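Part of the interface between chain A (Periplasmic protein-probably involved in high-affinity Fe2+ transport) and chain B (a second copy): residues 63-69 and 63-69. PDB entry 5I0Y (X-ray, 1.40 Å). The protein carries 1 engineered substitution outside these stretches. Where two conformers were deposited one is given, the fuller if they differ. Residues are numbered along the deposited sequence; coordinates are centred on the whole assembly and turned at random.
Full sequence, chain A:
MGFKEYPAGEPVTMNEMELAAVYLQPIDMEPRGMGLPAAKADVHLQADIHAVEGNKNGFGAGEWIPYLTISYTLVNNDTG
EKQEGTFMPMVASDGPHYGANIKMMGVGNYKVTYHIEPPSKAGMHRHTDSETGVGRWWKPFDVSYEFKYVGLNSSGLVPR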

# COMPACT_ATOMS: atom_id res chain seq x y z
N GLU A 63 2.36 -10.19 5.83
CA GLU A 63 2.36 -9.08 4.89
C GLU A 63 2.09 -7.77 5.62
O GLU A 63 1.27 -7.73 6.54
CB GLU A 63 1.29 -9.31 3.82
CG GLU A 63 1.30 -8.32 2.68
CD GLU A 63 0.41 -8.75 1.53
OE1 GLU A 63 -0.09 -9.91 1.53
OE2 GLU A 63 0.21 -7.91 0.63
N TRP A 64 2.78 -6.71 5.21
CA TRP A 64 2.50 -5.38 5.70
C TRP A 64 1.09 -4.97 5.37
O TRP A 64 0.59 -5.28 4.28
CB TRP A 64 3.47 -4.41 5.05
CG TRP A 64 3.42 -3.05 5.71
CD1 TRP A 64 3.55 -2.76 7.07
CD2 TRP A 64 3.26 -1.76 5.04
NE1 TRP A 64 3.46 -1.41 7.28
CE2 TRP A 64 3.32 -0.75 6.09
CE3 TRP A 64 3.13 -1.35 3.72
CZ2 TRP A 64 3.19 0.60 5.82
CZ3 TRP A 64 3.01 0.02 3.45
CH2 TRP A 64 3.05 0.97 4.48
N ILE A 65 0.43 -4.28 6.28
CA ILE A 65 -0.89 -3.73 5.98
C ILE A 65 -0.69 -2.29 5.56
O ILE A 65 -0.35 -1.45 6.39
CB ILE A 65 -1.84 -3.79 7.20
CG1 ILE A 65 -1.88 -5.21 7.80
CG2 ILE A 65 -3.20 -3.24 6.79
CD1 ILE A 65 -2.49 -6.30 6.91
N PRO A 66 -0.94 -1.99 4.28
CA PRO A 66 -0.67 -0.68 3.73
C PRO A 66 -1.90 0.20 3.81
O PRO A 66 -2.99 -0.31 4.10
CB PRO A 66 -0.36 -1.00 2.27
CG PRO A 66 -1.33 -2.12 1.96
CD PRO A 66 -1.46 -2.92 3.24
N TYR A 67 -1.73 1.49 3.59
CA TYR A 67 -2.83 2.45 3.47
C TYR A 67 -3.60 2.67 4.78
O TYR A 67 -4.71 3.15 4.74
CB TYR A 67 -3.79 2.12 2.31
CG TYR A 67 -3.14 2.34 0.96
CD1 TYR A 67 -3.20 3.58 0.32
CD2 TYR A 67 -2.43 1.32 0.34
CE1 TYR A 67 -2.59 3.78 -0.91
CE2 TYR A 67 -1.82 1.51 -0.89
CZ TYR A 67 -1.90 2.73 -1.50
OH TYR A 67 -1.27 2.85 -2.72
N LEU A 68 -2.98 2.36 5.91
CA LEU A 68 -3.60 2.68 7.20
C LEU A 68 -3.49 4.16 7.50
O LEU A 68 -2.57 4.83 7.03
CB LEU A 68 -2.98 1.83 8.32
CG LEU A 68 -3.19 0.31 8.18
CD1 LEU A 68 -2.54 -0.43 9.33
CD2 LEU A 68 -4.67 -0.02 8.11
N THR A 69 -4.42 4.67 8.29
CA THR A 69 -4.35 6.03 8.81
C THR A 69 -4.23 5.89 10.32
O THR A 69 -5.10 5.33 11.00
CB THR A 69 -5.59 6.85 8.43
OG1 THR A 69 -5.69 6.92 7.01
CG2 THR A 69 -5.50 8.29 8.98
N GLU B 63 7.64 -8.57 -2.73
CA GLU B 63 6.76 -7.68 -1.99
C GLU B 63 6.07 -6.67 -2.89
O GLU B 63 6.66 -6.13 -3.80
CB GLU B 63 7.54 -7.01 -0.87
CG GLU B 63 7.92 -7.99 0.24
CD GLU B 63 8.95 -7.47 1.22
OE1 GLU B 63 9.49 -8.32 1.97
OE2 GLU B 63 9.18 -6.23 1.25
N TRP B 64 4.80 -6.44 -2.61
CA TRP B 64 4.05 -5.42 -3.33
C TRP B 64 4.67 -4.06 -3.17
O TRP B 64 5.23 -3.73 -2.12
CB TRP B 64 2.62 -5.39 -2.80
CG TRP B 64 1.70 -4.55 -3.62
CD1 TRP B 64 1.50 -4.61 -4.99
CD2 TRP B 64 0.83 -3.48 -3.15
NE1 TRP B 64 0.58 -3.70 -5.40
CE2 TRP B 64 0.13 -2.98 -4.33
CE3 TRP B 64 0.55 -2.92 -1.91
CZ2 TRP B 64 -0.82 -1.97 -4.26
CZ3 TRP B 64 -0.40 -1.88 -1.85
CH2 TRP B 64 -1.06 -1.42 -3.00
N ILE B 65 4.63 -3.25 -4.22
CA ILE B 65 5.12 -1.88 -4.08
C ILE B 65 3.89 -0.99 -3.85
O ILE B 65 3.09 -0.82 -4.75
CB ILE B 65 5.88 -1.42 -5.33
CG1 ILE B 65 7.05 -2.38 -5.68
CG2 ILE B 65 6.36 0.01 -5.13
CD1 ILE B 65 8.14 -2.50 -4.63
N PRO B 66 3.74 -0.44 -2.63
CA PRO B 66 2.57 0.37 -2.27
C PRO B 66 2.76 1.84 -2.59
O PRO B 66 3.88 2.28 -2.90
CB PRO B 66 2.50 0.17 -0.75
CG PRO B 66 3.95 0.15 -0.33
CD PRO B 66 4.69 -0.53 -1.49
N TYR B 67 1.66 2.60 -2.56
CA TYR B 67 1.68 4.07 -2.69
C TYR B 67 2.11 4.56 -4.07
O TYR B 67 2.49 5.73 -4.21
CB TYR B 67 2.50 4.74 -1.57
CG TYR B 67 1.86 4.51 -0.24
CD1 TYR B 67 0.85 5.35 0.23
CD2 TYR B 67 2.27 3.44 0.55
CE1 TYR B 67 0.26 5.12 1.48
CE2 TYR B 67 1.68 3.21 1.78
CZ TYR B 67 0.69 4.03 2.23
OH TYR B 67 0.14 3.75 3.46
N LEU B 68 1.98 3.72 -5.09
CA LEU B 68 2.28 4.19 -6.45
C LEU B 68 1.11 5.01 -7.00
O LEU B 68 -0.03 4.87 -6.56
CB LEU B 68 2.57 3.02 -7.38
CG LEU B 68 3.82 2.21 -7.02
CD1 LEU B 68 3.98 1.02 -7.95
CD2 LEU B 68 5.08 3.06 -7.03
N THR B 69 1.39 5.85 -8.00
CA THR B 69 0.37 6.57 -8.74
C THR B 69 0.52 6.12 -10.19
O THR B 69 1.60 6.25 -10.78
CB THR B 69 0.58 8.07 -8.62
OG1 THR B 69 0.53 8.40 -7.22
CG2 THR B 69 -0.51 8.85 -9.37
O HOH W 1 -1.19 5.07 -3.96
O HOH W 2 -1.71 5.39 4.45

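Residues 63–69 of two copies of one protein meet in a nearly reciprocal arrangement, with Pro66(A) CA 6.9 Å from Pro66(B) CA and Tyr67(A) CA 7.8 Å from Tyr67(B) CA. No strand pairing joins the backbones; the contact is made mostly by side chains, with two side-chain-to-backbone hydrogen bonds, burying 355 Å² in all. At the start of the chain A stretch, Glu63(A) stays out of contact with the chain B stretch. Trp64(A), chi1 t, directs its CA-to-CB bond toward chain B and meets its neighbours through the ring edge: CZ3 lies 3.9 Å from Pro66(B) CG and CH2 3.8 Å from Tyr67(B) CE2, both apolar contacts. Ile65(A) is out of reach. Pro66(A) repeats the pairing in reverse, its CG 3.9 Å from Trp64(B) CZ3, while its CB packs 4.3 Å from Pro66(B) CB. Tyr67(A), with positive phi (67°) and chi1 m, stacks face to face on Tyr67(B), centroids 4.3 Å apart and planes at 19°. With the rings stacked, each hydroxyl also lies at the other chain's backbone: Tyr67(A) N donates to Tyr67(B) OH, and Tyr67(B) N to Tyr67(A) OH, each at 2.9 Å. At Leu68(A), a water donates to O (2.8 Å) and hydrogen-bonds Tyr67(B) OH (2.7 Å), extending the polar link; a second water joins Tyr67(A) OH to Leu68(B) O. Thr69(A) makes no contact with the chain B stretch.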